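Local coordinates for protein TRAP dicarboxylate transporter, DctP subunit (Chromohalobacter salexigens, PDB 4P1L) that binds D-glucuronate in vitro and probably delivers it, as a periplasmic solute-binding protein, to a tripartite ATP-independent (TRAP) permease for uptake into the cell, at residues 34-39 and 209-214; 75-80 and 237-242; 148-153 and 162-167; 306-309 and 314-317. All coordinates share one frame; numbering follows the deposited sequence.

Contact 1: residues 34-39 and 209-214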
loop_
_atom_site.group_PDB
_atom_site.type_symbol
_atom_site.label_atom_id
_atom_site.label_comp_id
_atom_site.label_asym_id
_atom_site.label_seq_id
_atom_site.Cartn_x
_atom_site.Cartn_y
_atom_site.Cartn_z
ATOM N N PRO A 34 12.460 8.382 -6.529
ATOM C CA PRO A 34 13.597 7.958 -5.721
ATOM C C PRO A 34 13.600 8.609 -4.332
ATOM O O PRO A 34 14.042 7.957 -3.413
ATOM C CB PRO A 34 14.830 8.425 -6.530
ATOM C CG PRO A 34 14.330 8.708 -7.914
ATOM C CD PRO A 34 12.853 8.943 -7.837
ATOM N N SER A 35 13.134 9.854 -4.196
ATOM C CA SER A 35 13.228 10.558 -2.919
ATOM C C SER A 35 12.067 10.269 -1.951
ATOM O O SER A 35 12.059 10.730 -0.804
ATOM C CB SER A 35 13.321 12.064 -3.168
ATOM O OG SER A 35 12.083 12.523 -3.692
ATOM N N TYR A 36 11.081 9.517 -2.409
ATOM C CA TYR A 36 9.993 9.092 -1.544
ATOM C C TYR A 36 10.572 8.169 -0.458
ATOM O O TYR A 36 11.558 7.508 -0.700
ATOM C CB TYR A 36 9.010 8.337 -2.415
ATOM C CG TYR A 36 7.640 8.113 -1.831
ATOM C CD1 TYR A 36 6.707 9.127 -1.832
ATOM C CD2 TYR A 36 7.266 6.864 -1.356
ATOM C CE1 TYR A 36 5.422 8.923 -1.337
ATOM C CE2 TYR A 36 5.962 6.623 -0.855
ATOM C CZ TYR A 36 5.053 7.674 -0.865
ATOM O OH TYR A 36 3.774 7.515 -0.390
ATOM N N PRO A 37 9.951 8.105 0.731
ATOM C CA PRO A 37 10.532 7.232 1.756
ATOM C C PRO A 37 10.832 5.820 1.263
ATOM O O PRO A 37 11.912 5.300 1.569
ATOM C CB PRO A 37 9.458 7.218 2.834
ATOM C CG PRO A 37 8.867 8.599 2.734
ATOM C CD PRO A 37 8.832 8.900 1.267
ATOM N N ASN A 38 9.884 5.208 0.542
ATOM C CA ASN A 38 10.102 3.872 -0.010
ATOM C C ASN A 38 11.302 3.833 -0.951
ATOM O O ASN A 38 12.037 2.833 -0.999
ATOM C CB ASN A 38 8.876 3.393 -0.788
ATOM C CG ASN A 38 7.617 3.309 0.075
ATOM O OD1 ASN A 38 7.423 4.072 1.027
ATOM N ND2 ASN A 38 6.754 2.381 -0.275
ATOM N N GLY A 39 11.493 4.914 -1.714
ATOM C CA GLY A 39 12.585 4.963 -2.686
ATOM C C GLY A 39 13.940 4.945 -1.985
ATOM O O GLY A 39 14.840 4.189 -2.323
ATOM N N TYR A 209 -0.780 10.844 3.201
ATOM C CA TYR A 209 -0.256 12.180 2.955
ATOM C C TYR A 209 0.906 12.201 1.933
ATOM O O TYR A 209 0.899 13.000 0.967
ATOM C CB TYR A 209 0.153 12.828 4.266
ATOM C CG TYR A 209 -0.969 13.433 5.098
ATOM C CD1 TYR A 209 -1.796 14.420 4.599
ATOM C CD2 TYR A 209 -1.160 13.028 6.416
ATOM C CE1 TYR A 209 -2.821 14.981 5.399
ATOM C CE2 TYR A 209 -2.166 13.580 7.220
ATOM C CZ TYR A 209 -2.984 14.560 6.708
ATOM O OH TYR A 209 -3.977 15.115 7.506
ATOM N N PRO A 210 1.892 11.311 2.100
ATOM C CA PRO A 210 3.002 11.429 1.153
ATOM C C PRO A 210 2.621 11.188 -0.285
ATOM O O PRO A 210 3.193 11.846 -1.151
ATOM C CB PRO A 210 4.022 10.417 1.662
ATOM C CG PRO A 210 3.711 10.295 3.123
ATOM C CD PRO A 210 2.205 10.382 3.191
ATOM N N SER A 211 1.625 10.344 -0.550
ATOM C CA SER A 211 1.212 10.121 -1.931
ATOM C C SER A 211 0.399 11.294 -2.451
ATOM O O SER A 211 0.646 11.787 -3.561
ATOM C CB SER A 211 0.404 8.832 -2.034
ATOM O OG SER A 211 1.257 7.697 -1.947
ATOM N N TYR A 212 -0.552 11.732 -1.631
ATOM C CA TYR A 212 -1.405 12.864 -1.940
ATOM C C TYR A 212 -0.548 14.068 -2.305
ATOM O O TYR A 212 -0.843 14.764 -3.257
ATOM C CB TYR A 212 -2.273 13.147 -0.725
ATOM C CG TYR A 212 -3.174 14.364 -0.778
ATOM C CD1 TYR A 212 -4.113 14.523 -1.772
ATOM C CD2 TYR A 212 -3.102 15.346 0.220
ATOM C CE1 TYR A 212 -4.981 15.644 -1.773
ATOM C CE2 TYR A 212 -3.949 16.433 0.227
ATOM C CZ TYR A 212 -4.892 16.576 -0.764
ATOM O OH TYR A 212 -5.716 17.679 -0.724
ATOM N N GLU A 213 0.531 14.274 -1.552
ATOM C CA GLU A 213 1.450 15.394 -1.776
ATOM C C GLU A 213 2.399 15.156 -2.957
ATOM O O GLU A 213 2.413 15.958 -3.917
ATOM C CB GLU A 213 2.220 15.720 -0.481
ATOM C CG GLU A 213 3.374 16.727 -0.674
ATOM C CD GLU A 213 4.710 16.070 -1.035
ATOM O OE1 GLU A 213 5.131 15.141 -0.323
ATOM O OE2 GLU A 213 5.359 16.494 -2.025
ATOM N N SER A 214 3.155 14.056 -2.925
ATOM C CA SER A 214 4.174 13.823 -3.944
ATOM C C SER A 214 3.605 13.661 -5.350
ATOM O O SER A 214 4.225 14.097 -6.317
ATOM C CB SER A 214 5.076 12.624 -3.612
ATOM O OG SER A 214 4.342 11.410 -3.580
#

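Contact 2: residues 75-80 and 237-242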
loop_
_atom_site.group_PDB
_atom_site.type_symbol
_atom_site.label_atom_id
_atom_site.label_comp_id
_atom_site.label_asym_id
_atom_site.label_seq_id
_atom_site.Cartn_x
_atom_site.Cartn_y
_atom_site.Cartn_z
ATOM N N GLU A 75 3.333 -9.222 -11.981
ATOM C CA GLU A 75 3.420 -10.334 -12.917
ATOM C C GLU A 75 4.862 -10.643 -13.325
ATOM O O GLU A 75 5.275 -11.792 -13.313
ATOM C CB GLU A 75 2.589 -10.020 -14.160
ATOM C CG GLU A 75 2.546 -11.128 -15.194
ATOM C CD GLU A 75 1.478 -10.879 -16.273
ATOM O OE1 GLU A 75 1.174 -9.693 -16.573
ATOM O OE2 GLU A 75 0.930 -11.872 -16.810
ATOM N N GLN A 76 5.618 -9.608 -13.682
ATOM C CA GLN A 76 6.996 -9.771 -14.099
ATOM C C GLN A 76 7.856 -10.309 -12.965
ATOM O O GLN A 76 8.812 -11.020 -13.213
ATOM C CB GLN A 76 7.590 -8.439 -14.555
ATOM C CG GLN A 76 7.040 -7.864 -15.838
ATOM C CD GLN A 76 7.700 -6.536 -16.160
ATOM O OE1 GLN A 76 8.894 -6.481 -16.485
ATOM N NE2 GLN A 76 6.943 -5.452 -16.031
ATOM N N THR A 77 7.526 -9.950 -11.722
ATOM C CA THR A 77 8.311 -10.436 -10.583
ATOM C C THR A 77 7.992 -11.901 -10.268
ATOM O O THR A 77 8.889 -12.698 -9.961
ATOM C CB THR A 77 8.104 -9.543 -9.332
ATOM O OG1 THR A 77 8.383 -8.185 -9.670
ATOM C CG2 THR A 77 9.061 -9.969 -8.225
ATOM N N ARG A 78 6.720 -12.278 -10.348
ATOM C CA ARG A 78 6.356 -13.691 -10.166
ATOM C C ARG A 78 7.064 -14.613 -11.148
ATOM O O ARG A 78 7.371 -15.750 -10.817
ATOM C CB ARG A 78 4.854 -13.888 -10.301
ATOM C CG ARG A 78 4.075 -13.233 -9.162
ATOM C CD ARG A 78 2.588 -13.396 -9.353
ATOM N NE ARG A 78 2.174 -14.791 -9.320
ATOM C CZ ARG A 78 1.086 -15.261 -9.926
ATOM N NH1 ARG A 78 0.288 -14.447 -10.606
ATOM N NH2 ARG A 78 0.793 -16.544 -9.846
ATOM N N SER A 79 7.302 -14.131 -12.362
ATOM C CA SER A 79 7.852 -14.981 -13.403
ATOM C C SER A 79 9.376 -14.871 -13.421
ATOM O O SER A 79 10.041 -15.598 -14.137
ATOM C CB SER A 79 7.241 -14.625 -14.769
ATOM O OG SER A 79 7.717 -13.393 -15.255
ATOM N N GLY A 80 9.924 -13.948 -12.630
ATOM C CA GLY A 80 11.361 -13.817 -12.499
ATOM C C GLY A 80 11.981 -12.886 -13.522
ATOM O O GLY A 80 13.200 -12.787 -13.588
ATOM N N CYS A 237 9.872 -7.629 -1.617
ATOM C CA CYS A 237 9.919 -9.042 -1.993
ATOM C C CYS A 237 10.878 -9.327 -3.162
ATOM O O CYS A 237 11.293 -8.412 -3.899
ATOM C CB CYS A 237 8.521 -9.535 -2.366
ATOM S SG CYS A 237 7.863 -8.850 -3.917
ATOM N N VAL A 238 11.217 -10.609 -3.306
ATOM C CA VAL A 238 12.113 -11.096 -4.359
ATOM C C VAL A 238 11.394 -12.191 -5.181
ATOM O O VAL A 238 10.648 -12.997 -4.628
ATOM C CB VAL A 238 13.436 -11.629 -3.738
ATOM C CG1 VAL A 238 14.340 -12.289 -4.801
ATOM C CG2 VAL A 238 14.181 -10.502 -3.035
ATOM N N ALA A 239 11.605 -12.215 -6.497
ATOM C CA ALA A 239 11.163 -13.337 -7.330
ATOM C C ALA A 239 11.690 -14.674 -6.767
ATOM O O ALA A 239 12.880 -14.830 -6.458
ATOM C CB ALA A 239 11.640 -13.171 -8.767
ATOM N N LYS A 240 10.808 -15.649 -6.625
ATOM C CA LYS A 240 11.241 -16.935 -6.084
ATOM C C LYS A 240 12.409 -17.516 -6.889
ATOM O O LYS A 240 13.345 -18.058 -6.318
ATOM C CB LYS A 240 10.088 -17.942 -6.040
ATOM C CG LYS A 240 10.507 -19.307 -5.430
ATOM C CD LYS A 240 9.347 -20.314 -5.403
ATOM C CE LYS A 240 8.280 -19.926 -4.386
ATOM N NZ LYS A 240 7.519 -21.105 -3.852
ATOM N N ALA A 241 12.345 -17.398 -8.209
ATOM C CA ALA A 241 13.412 -17.902 -9.077
ATOM C C ALA A 241 14.753 -17.254 -8.733
ATOM O O ALA A 241 15.781 -17.929 -8.630
ATOM C CB ALA A 241 13.068 -17.630 -10.532
ATOM N N SER A 242 14.738 -15.939 -8.553
ATOM C CA SER A 242 15.973 -15.211 -8.258
ATOM C C SER A 242 16.500 -15.560 -6.873
ATOM O O SER A 242 17.700 -15.645 -6.646
ATOM C CB SER A 242 15.740 -13.699 -8.347
ATOM O OG SER A 242 15.355 -13.340 -9.657
HETATM O O HOH W 1 10.050 -16.452 -9.804
HETATM O O HOH W 2 14.498 -14.611 -11.913
#

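Contact 3: residues 148-153 and 162-167. With BDP (beta-D-glucopyranuronic acid), chain C.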
loop_
_atom_site.group_PDB
_atom_site.type_symbol
_atom_site.label_atom_id
_atom_site.label_comp_id
_atom_site.label_asym_id
_atom_site.label_seq_id
_atom_site.Cartn_x
_atom_site.Cartn_y
_atom_site.Cartn_z
ATOM N N LEU A 148 -9.845 9.989 2.072
ATOM C CA LEU A 148 -10.497 10.575 0.904
ATOM C C LEU A 148 -10.087 12.007 0.655
ATOM O O LEU A 148 -10.080 12.837 1.573
ATOM C CB LEU A 148 -12.021 10.613 1.075
ATOM C CG LEU A 148 -12.860 9.361 1.017
ATOM C CD1 LEU A 148 -14.311 9.696 1.436
ATOM C CD2 LEU A 148 -12.825 8.767 -0.377
ATOM N N TYR A 149 -9.819 12.316 -0.601
ATOM C CA TYR A 149 -9.730 13.704 -1.006
ATOM C C TYR A 149 -10.527 13.982 -2.265
ATOM O O TYR A 149 -10.668 13.101 -3.104
ATOM C CB TYR A 149 -8.283 14.135 -1.183
ATOM C CG TYR A 149 -7.374 13.201 -1.961
ATOM C CD1 TYR A 149 -7.235 13.306 -3.348
ATOM C CD2 TYR A 149 -6.594 12.269 -1.300
ATOM C CE1 TYR A 149 -6.340 12.495 -4.032
ATOM C CE2 TYR A 149 -5.701 11.449 -1.982
ATOM C CZ TYR A 149 -5.589 11.547 -3.345
ATOM O OH TYR A 149 -4.684 10.723 -3.998
ATOM N N ASN A 150 -11.058 15.191 -2.383
ATOM C CA ASN A 150 -11.921 15.536 -3.508
ATOM C C ASN A 150 -11.869 17.021 -3.814
ATOM O O ASN A 150 -11.262 17.812 -3.085
ATOM C CB ASN A 150 -13.372 15.063 -3.309
ATOM C CG ASN A 150 -14.175 15.961 -2.379
ATOM O OD1 ASN A 150 -14.976 16.771 -2.824
ATOM N ND2 ASN A 150 -13.978 15.799 -1.090
ATOM N N THR A 151 -12.474 17.375 -4.929
ATOM C CA THR A 151 -12.378 18.726 -5.452
ATOM C C THR A 151 -13.506 19.640 -5.000
ATOM O O THR A 151 -13.479 20.831 -5.321
ATOM C CB THR A 151 -12.437 18.709 -6.996
ATOM O OG1 THR A 151 -13.686 18.150 -7.411
ATOM C CG2 THR A 151 -11.301 17.919 -7.580
ATOM N N ASP A 152 -14.502 19.098 -4.299
ATOM C CA ASP A 152 -15.784 19.792 -4.129
ATOM C C ASP A 152 -16.127 20.273 -2.707
ATOM O O ASP A 152 -16.497 21.432 -2.524
ATOM C CB ASP A 152 -16.919 18.930 -4.673
ATOM C CG ASP A 152 -18.231 19.691 -4.752
ATOM O OD1 ASP A 152 -18.475 20.339 -5.794
ATOM O OD2 ASP A 152 -19.011 19.653 -3.768
ATOM N N HIS A 153 -16.004 19.402 -1.708
ATOM C CA HIS A 153 -16.434 19.721 -0.342
ATOM C C HIS A 153 -15.809 18.815 0.703
ATOM O O HIS A 153 -15.372 17.709 0.387
ATOM C CB HIS A 153 -17.963 19.642 -0.228
ATOM C CG HIS A 153 -18.541 18.302 -0.574
ATOM N ND1 HIS A 153 -19.031 18.001 -1.828
ATOM C CD2 HIS A 153 -18.729 17.187 0.176
ATOM C CE1 HIS A 153 -19.512 16.768 -1.831
ATOM N NE2 HIS A 153 -19.336 16.251 -0.628
ATOM N N GLU A 162 -21.839 10.882 -1.315
ATOM C CA GLU A 162 -22.819 10.773 -2.411
ATOM C C GLU A 162 -22.468 11.765 -3.512
ATOM O O GLU A 162 -22.127 12.904 -3.222
ATOM C CB GLU A 162 -24.264 10.983 -1.911
ATOM C CG GLU A 162 -24.725 9.841 -1.011
ATOM C CD GLU A 162 -25.984 10.137 -0.221
ATOM O OE1 GLU A 162 -26.600 11.208 -0.415
ATOM O OE2 GLU A 162 -26.341 9.283 0.614
ATOM N N GLY A 163 -22.531 11.315 -4.763
ATOM C CA GLY A 163 -22.220 12.157 -5.901
ATOM C C GLY A 163 -20.755 12.264 -6.294
ATOM O O GLY A 163 -20.456 12.748 -7.384
ATOM N N LEU A 164 -19.832 11.824 -5.434
ATOM C CA LEU A 164 -18.421 11.858 -5.780
ATOM C C LEU A 164 -18.027 10.619 -6.570
ATOM O O LEU A 164 -18.357 9.497 -6.198
ATOM C CB LEU A 164 -17.539 11.988 -4.533
ATOM C CG LEU A 164 -17.760 13.208 -3.629
ATOM C CD1 LEU A 164 -16.812 13.152 -2.431
ATOM C CD2 LEU A 164 -17.557 14.490 -4.382
ATOM N N LYS A 165 -17.316 10.846 -7.664
ATOM C CA LYS A 165 -16.685 9.787 -8.416
ATOM C C LYS A 165 -15.235 9.725 -7.945
ATOM O O LYS A 165 -14.442 10.661 -8.191
ATOM C CB LYS A 165 -16.763 10.085 -9.907
ATOM C CG LYS A 165 -16.196 8.990 -10.806
ATOM C CD LYS A 165 -16.779 9.126 -12.209
ATOM C CE LYS A 165 -16.330 8.007 -13.129
ATOM N NZ LYS A 165 -14.971 8.287 -13.661
ATOM N N VAL A 166 -14.906 8.626 -7.270
ATOM C CA VAL A 166 -13.622 8.468 -6.603
ATOM C C VAL A 166 -12.797 7.358 -7.243
ATOM O O VAL A 166 -13.259 6.207 -7.401
ATOM C CB VAL A 166 -13.797 8.132 -5.101
ATOM C CG1 VAL A 166 -12.440 8.181 -4.363
ATOM C CG2 VAL A 166 -14.825 9.057 -4.424
ATOM N N ARG A 167 -11.579 7.713 -7.634
ATOM C CA ARG A 167 -10.623 6.731 -8.123
ATOM C C ARG A 167 -10.172 5.831 -6.987
ATOM O O ARG A 167 -9.950 6.290 -5.865
ATOM C CB ARG A 167 -9.395 7.405 -8.732
ATOM C CG ARG A 167 -8.345 6.444 -9.190
ATOM C CD ARG A 167 -7.291 6.187 -8.118
ATOM N NE ARG A 167 -6.252 5.252 -8.556
ATOM C CZ ARG A 167 -5.214 4.904 -7.810
ATOM N NH1 ARG A 167 -5.080 5.396 -6.571
ATOM N NH2 ARG A 167 -4.319 4.047 -8.279
HETATM C C1 BDP C . 0.333 4.400 -2.582
HETATM C C2 BDP C . 1.107 3.092 -2.660
HETATM C C3 BDP C . 1.463 2.820 -4.071
HETATM C C4 BDP C . 0.189 2.742 -4.852
HETATM C C5 BDP C . -0.620 4.060 -4.722
HETATM C C6 BDP C . -1.953 4.016 -5.465
HETATM O O2 BDP C . 2.282 3.276 -1.887
HETATM O O3 BDP C . 2.094 1.435 -4.096
HETATM O O4 BDP C . 0.467 2.482 -6.238
HETATM O O5 BDP C . -0.863 4.314 -3.373
HETATM O O6A BDP C . -2.918 4.661 -4.942
HETATM O O1 BDP C . -0.047 4.639 -1.271
HETATM O O6B BDP C . -2.028 3.436 -6.569
#

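Contact 4: residues 306-309 and 314-317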
loop_
_atom_site.group_PDB
_atom_site.type_symbol
_atom_site.label_atom_id
_atom_site.label_comp_id
_atom_site.label_asym_id
_atom_site.label_seq_id
_atom_site.Cartn_x
_atom_site.Cartn_y
_atom_site.Cartn_z
ATOM N N GLN A 306 -19.648 -10.698 3.179
ATOM C CA GLN A 306 -19.539 -11.312 1.865
ATOM C C GLN A 306 -18.170 -11.966 1.752
ATOM O O GLN A 306 -18.038 -13.029 1.180
ATOM C CB GLN A 306 -19.744 -10.280 0.730
ATOM C CG GLN A 306 -19.337 -10.784 -0.667
ATOM C CD GLN A 306 -19.334 -9.713 -1.762
ATOM O OE1 GLN A 306 -20.041 -8.710 -1.667
ATOM N NE2 GLN A 306 -18.511 -9.917 -2.800
ATOM N N PHE A 307 -17.149 -11.309 2.301
ATOM C CA PHE A 307 -15.794 -11.805 2.206
ATOM C C PHE A 307 -15.639 -13.156 2.898
ATOM O O PHE A 307 -15.093 -14.089 2.315
ATOM C CB PHE A 307 -14.770 -10.813 2.753
ATOM C CG PHE A 307 -13.357 -11.263 2.523
ATOM C CD1 PHE A 307 -12.746 -11.012 1.300
ATOM C CD2 PHE A 307 -12.669 -11.996 3.493
ATOM C CE1 PHE A 307 -11.447 -11.448 1.050
ATOM C CE2 PHE A 307 -11.363 -12.428 3.257
ATOM C CZ PHE A 307 -10.761 -12.161 2.024
ATOM N N VAL A 308 -16.123 -13.267 4.127
ATOM C CA VAL A 308 -15.951 -14.494 4.885
ATOM C C VAL A 308 -16.847 -15.625 4.343
ATOM O O VAL A 308 -16.504 -16.785 4.430
ATOM C CB VAL A 308 -16.106 -14.281 6.430
ATOM C CG1 VAL A 308 -15.038 -13.281 6.945
ATOM C CG2 VAL A 308 -17.482 -13.824 6.789
ATOM N N GLN A 309 -17.975 -15.293 3.730
ATOM C CA GLN A 309 -18.766 -16.303 3.034
ATOM C C GLN A 309 -18.040 -16.877 1.795
ATOM O O GLN A 309 -18.098 -18.087 1.504
ATOM C CB GLN A 309 -20.139 -15.714 2.660
ATOM C CG GLN A 309 -21.030 -15.407 3.874
ATOM C CD GLN A 309 -22.287 -14.618 3.527
ATOM O OE1 GLN A 309 -22.804 -14.701 2.416
ATOM N NE2 GLN A 309 -22.790 -13.864 4.486
ATOM N N LEU A 314 -10.419 -18.186 5.168
ATOM C CA LEU A 314 -9.714 -16.966 5.547
ATOM C C LEU A 314 -10.407 -16.290 6.742
ATOM O O LEU A 314 -9.932 -15.277 7.256
ATOM C CB LEU A 314 -9.629 -15.998 4.368
ATOM C CG LEU A 314 -8.775 -16.420 3.168
ATOM C CD1 LEU A 314 -8.822 -15.352 2.066
ATOM C CD2 LEU A 314 -7.327 -16.668 3.595
ATOM N N GLU A 315 -11.504 -16.872 7.215
ATOM C CA GLU A 315 -12.252 -16.246 8.296
ATOM C C GLU A 315 -11.398 -16.078 9.545
ATOM O O GLU A 315 -11.440 -15.045 10.211
ATOM C CB GLU A 315 -13.504 -17.046 8.652
ATOM C CG GLU A 315 -14.321 -16.379 9.787
ATOM C CD GLU A 315 -15.756 -16.849 9.832
ATOM O OE1 GLU A 315 -16.066 -17.870 9.169
ATOM O OE2 GLU A 315 -16.578 -16.184 10.508
ATOM N N SER A 316 -10.633 -17.105 9.881
ATOM C CA SER A 316 -9.832 -17.055 11.096
ATOM C C SER A 316 -8.665 -16.066 10.995
ATOM O O SER A 316 -8.203 -15.526 12.017
ATOM C CB SER A 316 -9.370 -18.470 11.495
ATOM O OG SER A 316 -8.366 -18.959 10.632
ATOM N N LEU A 317 -8.204 -15.794 9.776
ATOM C CA LEU A 317 -7.236 -14.744 9.572
ATOM C C LEU A 317 -7.871 -13.370 9.853
ATOM O O LEU A 317 -7.261 -12.529 10.509
ATOM C CB LEU A 317 -6.674 -14.812 8.151
ATOM C CG LEU A 317 -5.569 -13.834 7.775
ATOM C CD1 LEU A 317 -4.427 -13.838 8.793
ATOM C CD2 LEU A 317 -5.055 -14.172 6.356
HETATM O O HOH W 3 -17.876 -18.298 6.241
#

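Contact 1: residues 34-39 and 209-214
Tyr36 reaches across to helix 209-214 and meets Pro210, Ser211 and Ser214. From CB, CG stands opposite the backbone N (chi1 -164°), and this turn carries the ring out to the helix. Further along, CD1 and CE1 run past a hydroxyl, with Ser214 OG 3.5 Å from Tyr36 CE1. The ring and Pro210 cross at about a right angle, with Pro210 CB 3.6 Å from Tyr36 CE1. Pro37 CD lies over one face of the ring, 3.4 Å above its plane. His32, which binds the sugar, stacks on Tyr36, and Trp269 of helix 248-282 touches both Tyr36 and Pro210. At the tip, Tyr36 OH is hydrogen-bonded to Ser211 OG at 3.0 Å. Ser211 OG also has a weak bond to O1 of the bound glucuronate. Ser214 OG donates to Pro210 O at 2.7 Å, within its own helix. That carbonyl also accepts from Ser214 N, and the two donors come from opposite faces of its plane. With an alanine at Tyr36, Ser211 OG would probably lose its phenol partner and a gap would open beside Pro210 and His32. The ring spans from the lobe of helix 37-52 to the lobe of helix 209-214. Such a bridge beside the sugar is consistent with the closed, ligand-bound form of a two-lobed solute-binding protein.

Contact 2: residues 75-80 and 237-242
Ala239 packs against the last turn of helix 70-78, where it meets Thr77 and Gly80. These direct contacts are van der Waals. Ala239 CB sits tightly on the backbone, 3.0 Å from Thr77 O. Gly80 CA lies 3.8 Å from the same methyl. The methyl of Thr77 faces the strand end, with CG2 3.8 Å from Ala239 N. CG2 is anti to the backbone N of Thr77, and OG1 turns back to Ala73 O in its own helix. Gly80 has positive phi and completes a Schellman motif just after the helix. A side chain there would press on Ala241 CB and on the preceding carbonyl.

The polar links run through water. One water donates to Arg78 O at 2.9 Å and accepts from Ala241 N at 3.0 Å. A second donates to Gly80 O at 2.8 Å and to Ser242 OG at 2.7 Å. Ser242 OG also bonds Asp83, which follows Gly80 closely in the chain.

The contact sets the C-terminal end of helix 70-78 against the turn from strand 234-239 into helix 240-245. A carbonyl at one helix end and an amide at the start of the other share one water. The direct contacts are small methyl groups and backbone atoms, and the polar links across go through water.

Contact 3: residues 148-153 and 162-167
The His153 ring and the Asn150 amide both pack on Leu164. Leu164 CD2 is 3.9 Å from His153 CE1 and comes at the ring obliquely. At the ring's edge, in its plane, Asp152 OD2 accepts from His153 ND1 at 2.5 Å, using the lone pair anti to its other oxygen. His153 NE2 is held by Asp160 O. The Asn150 amide lies across Leu164, its OD1 3.8 Å from Leu164 CD2.

This is an Asx turn at the end of strand 146-150. Asn150 OD1 accepts from Asp152 N, which sits 46° above the carbonyl plane, and from His153 N on the same face. Asn150 ND2 donates almost in its own amide plane to His153 O, at 2.8 Å. With chi1 at 78°, the amide is swung back into this turn. A leucine at Asn150 would probably leave the amides of Asp152 and His153 and the carbonyl of His153 without their mate, and free the turn to move.

Deeper in, Leu148 CD2 meets Val166 CG1 at 4.0 Å, joining strand 146-150 to strand 165-168 of a separate small sheet. Past Val166 the chain enters the sugar site. There the edge of the Arg167 guanidinium grips the glucuronate carboxylate with two nearly straight bonds: NH1 to O6A at 2.8 Å, and NH2 to O6B at 2.9 Å.

Contact 4: residues 306-309 and 314-317
Phe307 and Leu314 make the apolar centre of this contact. Leu314 CD1 approaches the far end of the ring, 3.7 Å from Phe307 CZ. Leu314 CB also lies near the ring, 4.1 Å from Phe307 CE2. Beside this pair, Val308 faces the aliphatic part of Glu315, with Val308 CG1 4.3 Å from Glu315 CG. These are contacts between carbon atoms alone.

A water bridges the two segments. It donates to Val308 O at 2.7 Å, in the last turns of helix 301-310. It also leans toward Glu315 OE1 at 3.5 Å, which is a weak bond. Between these two segments, the carboxylate's link is this weak, water-mediated one.

The torsions place the groups. Phe307 CG is anti to its backbone N (chi1 -174°), which sends the ring along the helix flank to Leu314. Leu314 CG stands opposite its own carbonyl carbon, and CD1 ends at the ring.

Further out, the ring of His311 meets Phe307 with planes at about 45°. Loop residues Asn100, Val101 and Leu104 touch the Phe307 ring, and Ala98 touches Leu314. Leu317 packs on helix 121-132 through Ile122, Arg125 and Phe126.

The contact packs helix 301-310 against the start of helix 315-323 across the short turn that joins them, away from the sugar site. The chemistry is divided: buried apolar groups hold one part, while Glu315, exposed and probably charged, packs its aliphatic part on Val308 and has a weak water link across.

From the N terminus, the chain first passes residues 34-39 and then 75-80, opening contacts 1 and 2 in turn. Contact 3 is then formed and completed over a short loop, nested inside both. Contact 1 closes at 209-214, before contact 2 closes at 237-242, so these two cross. Contact 4 follows in series as a short local turn near the C terminus, joining helix 301-310 to helix 315-323. Contact 1 ties the two lobes together across the cleft. Contact 2 stays within the lobe of the five-stranded sheet, and contact 3 lies in the other lobe. Contacts 1 and 3 touch: Tyr212 CD1 is 3.4 Å from Tyr149 CD2. Contacts 2 and 3 have centres about 37 Å apart.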